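Hypoxanthine phosphoribosyltransferase (PDB 4QYI) probably catalyses the reversible transfer of a phosphoribosyl group between pyrophosphate and hypoxanthine or guanine in purine salvage. Local coordinates at residues Gln19-Arg31 against Phe48-Asn60. Residues are numbered along the deposited sequence; the frame is centred on the assembly and turned at random.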
loop_
_atom_site.group_PDB
_atom_site.type_symbol
_atom_site.label_atom_id
_atom_site.label_comp_id
_atom_site.label_asym_id
_atom_site.label_seq_id
_atom_site.Cartn_x
_atom_site.Cartn_y
_atom_site.Cartn_z
ATOM N N GLN A 19 1.779 -8.736 14.236
ATOM C CA GLN A 19 2.853 -9.421 13.523
ATOM C C GLN A 19 2.723 -10.945 13.615
ATOM O O GLN A 19 2.907 -11.640 12.619
ATOM C CB GLN A 19 4.215 -8.988 14.047
ATOM C CG GLN A 19 5.402 -9.527 13.267
ATOM C CD GLN A 19 6.694 -9.463 14.071
ATOM O OE1 GLN A 19 7.625 -10.240 13.841
ATOM N NE2 GLN A 19 6.761 -8.524 15.012
ATOM N N GLU A 20 2.422 -11.468 14.798
ATOM C CA GLU A 20 2.246 -12.919 14.937
ATOM C C GLU A 20 1.065 -13.434 14.093
ATOM O O GLU A 20 1.169 -14.450 13.404
ATOM C CB GLU A 20 2.061 -13.332 16.403
ATOM C CG GLU A 20 3.362 -13.318 17.177
ATOM C CD GLU A 20 4.357 -14.286 16.579
ATOM O OE1 GLU A 20 5.451 -13.805 16.255
ATOM O OE2 GLU A 20 4.035 -15.481 16.354
ATOM N N LYS A 21 -0.061 -12.739 14.162
ATOM C CA LYS A 21 -1.236 -13.187 13.426
ATOM C C LYS A 21 -1.040 -13.132 11.915
ATOM O O LYS A 21 -1.470 -14.022 11.200
ATOM C CB LYS A 21 -2.469 -12.377 13.806
ATOM C CG LYS A 21 -3.731 -12.900 13.140
ATOM C CD LYS A 21 -4.017 -14.326 13.538
ATOM C CE LYS A 21 -4.444 -14.403 14.984
ATOM N NZ LYS A 21 -4.641 -15.811 15.405
ATOM N N VAL A 22 -0.392 -12.080 11.440
ATOM C CA VAL A 22 -0.138 -11.948 10.026
ATOM C C VAL A 22 0.721 -13.121 9.560
ATOM O O VAL A 22 0.449 -13.702 8.513
ATOM C CB VAL A 22 0.439 -10.555 9.698
ATOM C CG1 VAL A 22 0.809 -10.436 8.234
ATOM C CG2 VAL A 22 -0.599 -9.484 10.053
ATOM N N LYS A 23 1.743 -13.481 10.333
ATOM C CA LYS A 23 2.608 -14.614 9.983
ATOM C C LYS A 23 1.785 -15.903 9.863
ATOM O O LYS A 23 2.020 -16.737 8.995
ATOM C CB LYS A 23 3.667 -14.852 11.073
ATOM C CG LYS A 23 4.750 -13.803 11.298
ATOM C CD LYS A 23 5.647 -14.286 12.427
ATOM C CE LYS A 23 6.565 -13.190 12.917
ATOM N NZ LYS A 23 7.399 -13.598 14.089
ATOM N N GLU A 24 0.860 -16.075 10.786
ATOM C CA GLU A 24 0.007 -17.246 10.802
ATOM C C GLU A 24 -0.942 -17.305 9.602
ATOM O O GLU A 24 -1.159 -18.371 9.025
ATOM C CB GLU A 24 -0.764 -17.271 12.111
ATOM C CG GLU A 24 -1.958 -18.235 12.135
ATOM C CD GLU A 24 -2.585 -18.327 13.509
ATOM O OE1 GLU A 24 -3.359 -19.283 13.731
ATOM O OE2 GLU A 24 -2.303 -17.453 14.366
ATOM N N LEU A 25 -1.507 -16.164 9.219
ATOM C CA LEU A 25 -2.384 -16.132 8.048
ATOM C C LEU A 25 -1.600 -16.476 6.786
ATOM O O LEU A 25 -2.095 -17.178 5.911
ATOM C CB LEU A 25 -3.034 -14.762 7.889
ATOM C CG LEU A 25 -4.044 -14.403 8.972
ATOM C CD1 LEU A 25 -4.553 -12.994 8.755
ATOM C CD2 LEU A 25 -5.196 -15.396 9.043
ATOM N N ALA A 26 -0.359 -16.007 6.719
ATOM C CA ALA A 26 0.482 -16.309 5.576
ATOM C C ALA A 26 0.732 -17.807 5.493
ATOM O O ALA A 26 0.752 -18.362 4.405
ATOM C CB ALA A 26 1.792 -15.537 5.644
ATOM N N LEU A 27 0.931 -18.471 6.629
ATOM C CA LEU A 27 1.145 -19.924 6.610
ATOM C C LEU A 27 -0.109 -20.640 6.087
ATOM O O LEU A 27 -0.008 -21.589 5.342
ATOM C CB LEU A 27 1.533 -20.448 7.997
ATOM C CG LEU A 27 2.935 -20.082 8.528
ATOM C CD1 LEU A 27 3.051 -20.404 10.015
ATOM C CD2 LEU A 27 4.040 -20.784 7.732
ATOM N N GLN A 28 -1.282 -20.189 6.506
ATOM C CA GLN A 28 -2.535 -20.799 6.062
ATOM C C GLN A 28 -2.682 -20.661 4.543
ATOM O O GLN A 28 -3.052 -21.602 3.855
ATOM C CB GLN A 28 -3.704 -20.145 6.770
ATOM C CG GLN A 28 -3.683 -20.319 8.275
ATOM C CD GLN A 28 -4.805 -19.569 8.965
ATOM O OE1 GLN A 28 -5.763 -19.151 8.331
ATOM N NE2 GLN A 28 -4.677 -19.388 10.273
ATOM N N ILE A 29 -2.345 -19.486 4.028
ATOM C CA ILE A 29 -2.373 -19.246 2.590
ATOM C C ILE A 29 -1.372 -20.142 1.841
ATOM O O ILE A 29 -1.712 -20.758 0.840
ATOM C CB ILE A 29 -2.108 -17.761 2.292
ATOM C CG1 ILE A 29 -3.295 -16.946 2.806
ATOM C CG2 ILE A 29 -1.853 -17.542 0.801
ATOM C CD1 ILE A 29 -3.048 -15.458 2.828
ATOM N N GLU A 30 -0.130 -20.197 2.302
ATOM C CA GLU A 30 0.863 -21.069 1.663
ATOM C C GLU A 30 0.367 -22.530 1.599
ATOM O O GLU A 30 0.590 -23.244 0.622
ATOM C CB GLU A 30 2.181 -21.012 2.427
ATOM C CG GLU A 30 2.925 -19.685 2.316
ATOM C CD GLU A 30 4.206 -19.657 3.150
ATOM O OE1 GLU A 30 4.217 -20.199 4.274
ATOM O OE2 GLU A 30 5.218 -19.119 2.682
ATOM N N ARG A 31 -0.285 -22.996 2.649
ATOM C CA ARG A 31 -0.788 -24.365 2.665
ATOM C C ARG A 31 -1.835 -24.636 1.637
ATOM O O ARG A 31 -1.854 -25.694 1.045
ATOM C CB ARG A 31 -1.402 -24.629 4.010
ATOM C CG ARG A 31 -2.099 -25.948 4.209
ATOM C CD ARG A 31 -2.702 -25.919 5.612
ATOM N NE ARG A 31 -3.628 -24.782 5.749
ATOM C CZ ARG A 31 -4.912 -24.779 5.384
ATOM N NH1 ARG A 31 -5.642 -23.676 5.552
ATOM N NH2 ARG A 31 -5.472 -25.859 4.848
ATOM N N PHE A 48 -3.648 -1.575 2.828
ATOM C CA PHE A 48 -2.261 -1.519 2.317
ATOM C C PHE A 48 -1.176 -1.913 3.300
ATOM O O PHE A 48 -0.193 -2.505 2.879
ATOM C CB PHE A 48 -1.909 -0.189 1.617
ATOM C CG PHE A 48 -1.343 0.889 2.505
ATOM C CD1 PHE A 48 -2.157 1.680 3.302
ATOM C CD2 PHE A 48 0.026 1.148 2.495
ATOM C CE1 PHE A 48 -1.620 2.674 4.100
ATOM C CE2 PHE A 48 0.564 2.148 3.281
ATOM C CZ PHE A 48 -0.265 2.919 4.074
ATOM N N VAL A 49 -1.359 -1.636 4.585
ATOM C CA VAL A 49 -0.339 -1.989 5.581
ATOM C C VAL A 49 -0.368 -3.491 5.804
ATOM O O VAL A 49 0.651 -4.156 5.772
ATOM C CB VAL A 49 -0.537 -1.223 6.902
ATOM C CG1 VAL A 49 0.461 -1.695 7.935
ATOM C CG2 VAL A 49 -0.402 0.278 6.676
ATOM N N PHE A 50 -1.559 -4.022 6.020
ATOM C CA PHE A 50 -1.749 -5.459 6.180
ATOM C C PHE A 50 -1.185 -6.223 4.983
ATOM O O PHE A 50 -0.491 -7.241 5.138
ATOM C CB PHE A 50 -3.232 -5.703 6.367
ATOM C CG PHE A 50 -3.640 -7.146 6.436
ATOM C CD1 PHE A 50 -2.931 -8.056 7.189
ATOM C CD2 PHE A 50 -4.850 -7.552 5.855
ATOM C CE1 PHE A 50 -3.350 -9.365 7.286
ATOM C CE2 PHE A 50 -5.272 -8.864 5.951
ATOM C CZ PHE A 50 -4.511 -9.773 6.666
ATOM N N ALA A 51 -1.450 -5.721 3.791
ATOM C CA ALA A 51 -0.997 -6.391 2.567
ATOM C C ALA A 51 0.503 -6.390 2.483
ATOM O O ALA A 51 1.092 -7.414 2.149
ATOM C CB ALA A 51 -1.589 -5.748 1.323
ATOM N N ALA A 52 1.113 -5.244 2.775
ATOM C CA ALA A 52 2.562 -5.137 2.737
ATOM C C ALA A 52 3.186 -6.177 3.685
ATOM O O ALA A 52 4.135 -6.849 3.318
ATOM C CB ALA A 52 3.012 -3.730 3.125
ATOM N N ASP A 53 2.626 -6.329 4.886
ATOM C CA ASP A 53 3.173 -7.280 5.851
ATOM C C ASP A 53 2.863 -8.727 5.487
ATOM O O ASP A 53 3.724 -9.599 5.599
ATOM C CB ASP A 53 2.639 -7.015 7.259
ATOM C CG ASP A 53 3.187 -5.734 7.873
ATOM O OD1 ASP A 53 4.137 -5.118 7.326
ATOM O OD2 ASP A 53 2.662 -5.365 8.937
ATOM N N LEU A 54 1.634 -8.984 5.050
ATOM C CA LEU A 54 1.228 -10.339 4.703
ATOM C C LEU A 54 2.055 -10.943 3.574
ATOM O O LEU A 54 2.562 -12.072 3.680
ATOM C CB LEU A 54 -0.235 -10.334 4.272
ATOM C CG LEU A 54 -0.855 -11.695 3.914
ATOM C CD1 LEU A 54 -1.015 -12.546 5.164
ATOM C CD2 LEU A 54 -2.203 -11.478 3.243
ATOM N N ILE A 55 2.205 -10.205 2.485
ATOM C CA ILE A 55 2.922 -10.772 1.340
ATOM C C ILE A 55 4.389 -11.079 1.590
ATOM O O ILE A 55 4.951 -11.993 0.965
ATOM C CB ILE A 55 2.752 -9.941 0.054
ATOM C CG1 ILE A 55 3.485 -8.599 0.148
ATOM C CG2 ILE A 55 1.260 -9.782 -0.253
ATOM C CD1 ILE A 55 3.389 -7.793 -1.132
ATOM N N ARG A 56 5.001 -10.354 2.513
ATOM C CA ARG A 56 6.402 -10.572 2.839
ATOM C C ARG A 56 6.663 -11.889 3.582
ATOM O O ARG A 56 7.802 -12.306 3.699
ATOM C CB ARG A 56 6.991 -9.371 3.577
ATOM C CG ARG A 56 7.280 -8.228 2.624
ATOM C CD ARG A 56 7.928 -7.061 3.317
ATOM N NE ARG A 56 6.958 -6.323 4.100
ATOM C CZ ARG A 56 7.219 -5.225 4.794
ATOM N NH1 ARG A 56 8.462 -4.741 4.843
ATOM N NH2 ARG A 56 6.236 -4.622 5.452
ATOM N N HIS A 57 5.601 -12.517 4.080
ATOM C CA HIS A 57 5.694 -13.815 4.730
ATOM C C HIS A 57 5.274 -14.933 3.795
ATOM O O HIS A 57 5.445 -16.096 4.129
ATOM C CB HIS A 57 4.849 -13.870 5.997
ATOM C CG HIS A 57 5.432 -13.072 7.120
ATOM N ND1 HIS A 57 4.873 -11.905 7.589
ATOM C CD2 HIS A 57 6.572 -13.252 7.830
ATOM C CE1 HIS A 57 5.630 -11.414 8.555
ATOM N NE2 HIS A 57 6.665 -12.212 8.719
ATOM N N ILE A 58 4.738 -14.594 2.623
ATOM C CA ILE A 58 4.336 -15.621 1.664
ATOM C C ILE A 58 5.509 -15.902 0.742
ATOM O O ILE A 58 6.006 -15.013 0.048
ATOM C CB ILE A 58 3.093 -15.191 0.864
ATOM C CG1 ILE A 58 1.905 -15.068 1.817
ATOM C CG2 ILE A 58 2.783 -16.208 -0.225
ATOM C CD1 ILE A 58 0.690 -14.405 1.194
ATOM N N LYS A 59 5.919 -17.157 0.696
ATOM C CA LYS A 59 7.075 -17.533 -0.124
ATOM C C LYS A 59 6.715 -17.865 -1.551
ATOM O O LYS A 59 7.582 -17.854 -2.402
ATOM C CB LYS A 59 7.945 -18.663 0.491
ATOM C CG LYS A 59 8.868 -18.292 1.683
ATOM C CD LYS A 59 8.219 -18.455 3.054
ATOM C CE LYS A 59 8.160 -19.941 3.366
ATOM N NZ LYS A 59 7.385 -20.208 4.605
ATOM N N ASN A 60 5.451 -18.188 -1.816
ATOM C CA ASN A 60 5.021 -18.454 -3.180
ATOM C C ASN A 60 5.295 -17.233 -4.060
ATOM O O ASN A 60 5.501 -16.115 -3.554
ATOM C CB ASN A 60 3.507 -18.687 -3.260
ATOM C CG ASN A 60 3.022 -19.832 -2.391
ATOM O OD1 ASN A 60 3.214 -19.818 -1.179
ATOM N ND2 ASN A 60 2.306 -20.784 -2.991
HETATM O O HOH W 1 5.047 -18.181 5.978
HETATM O O HOH W 2 2.748 -22.716 -0.464
#
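Glu-30 reaches over the chain that follows helix 48-55 and holds Lys-59 at both its backbone and its ammonium group, a compact example of one carboxylate fixing main chain and side chain together. Its OE2 accepts a hydrogen bond from the backbone N-H of Lys-59, N to OE2 2.9 Å, through the anti lone pair. Lys-59 NZ donates to the syn lone pair of OE1 at 3.2 Å and weakly to OE2, so the salt bridge spans both oxygens; the lysine folds back to it, bent at its second and third torsions. One water, donating to Glu-30 OE1 and His-57 O, ties the same carboxylate to the turn 55-58.

At the other end Val-22 is an apolar wedge. With CG1 anti to the backbone N (chi1 176°), that methyl presses on Leu-54 CA at 3.6 Å, while CG2 meets the edge of the Phe-50 ring. Between these ends His-57 lies against Ala-26, CB to CB 3.5 Å, and Lys-23 CG sits over one face of the His-57 imidazole in a CH-pi contact, 3.8 Å from the ring centroid. Leu-54 is a knob among Val-22, Leu-25, Ala-26 and Ile-29.

The axes of segments 19-31 and 48-55 approach to 9.2 Å and cross at -61°. Ile-29, Phe-50 and Leu-54 continue inward onto strand 96-101 of the phosphoribosyltransferase core sheet, and Ile-29 also touches strands 38-43 and 145-149.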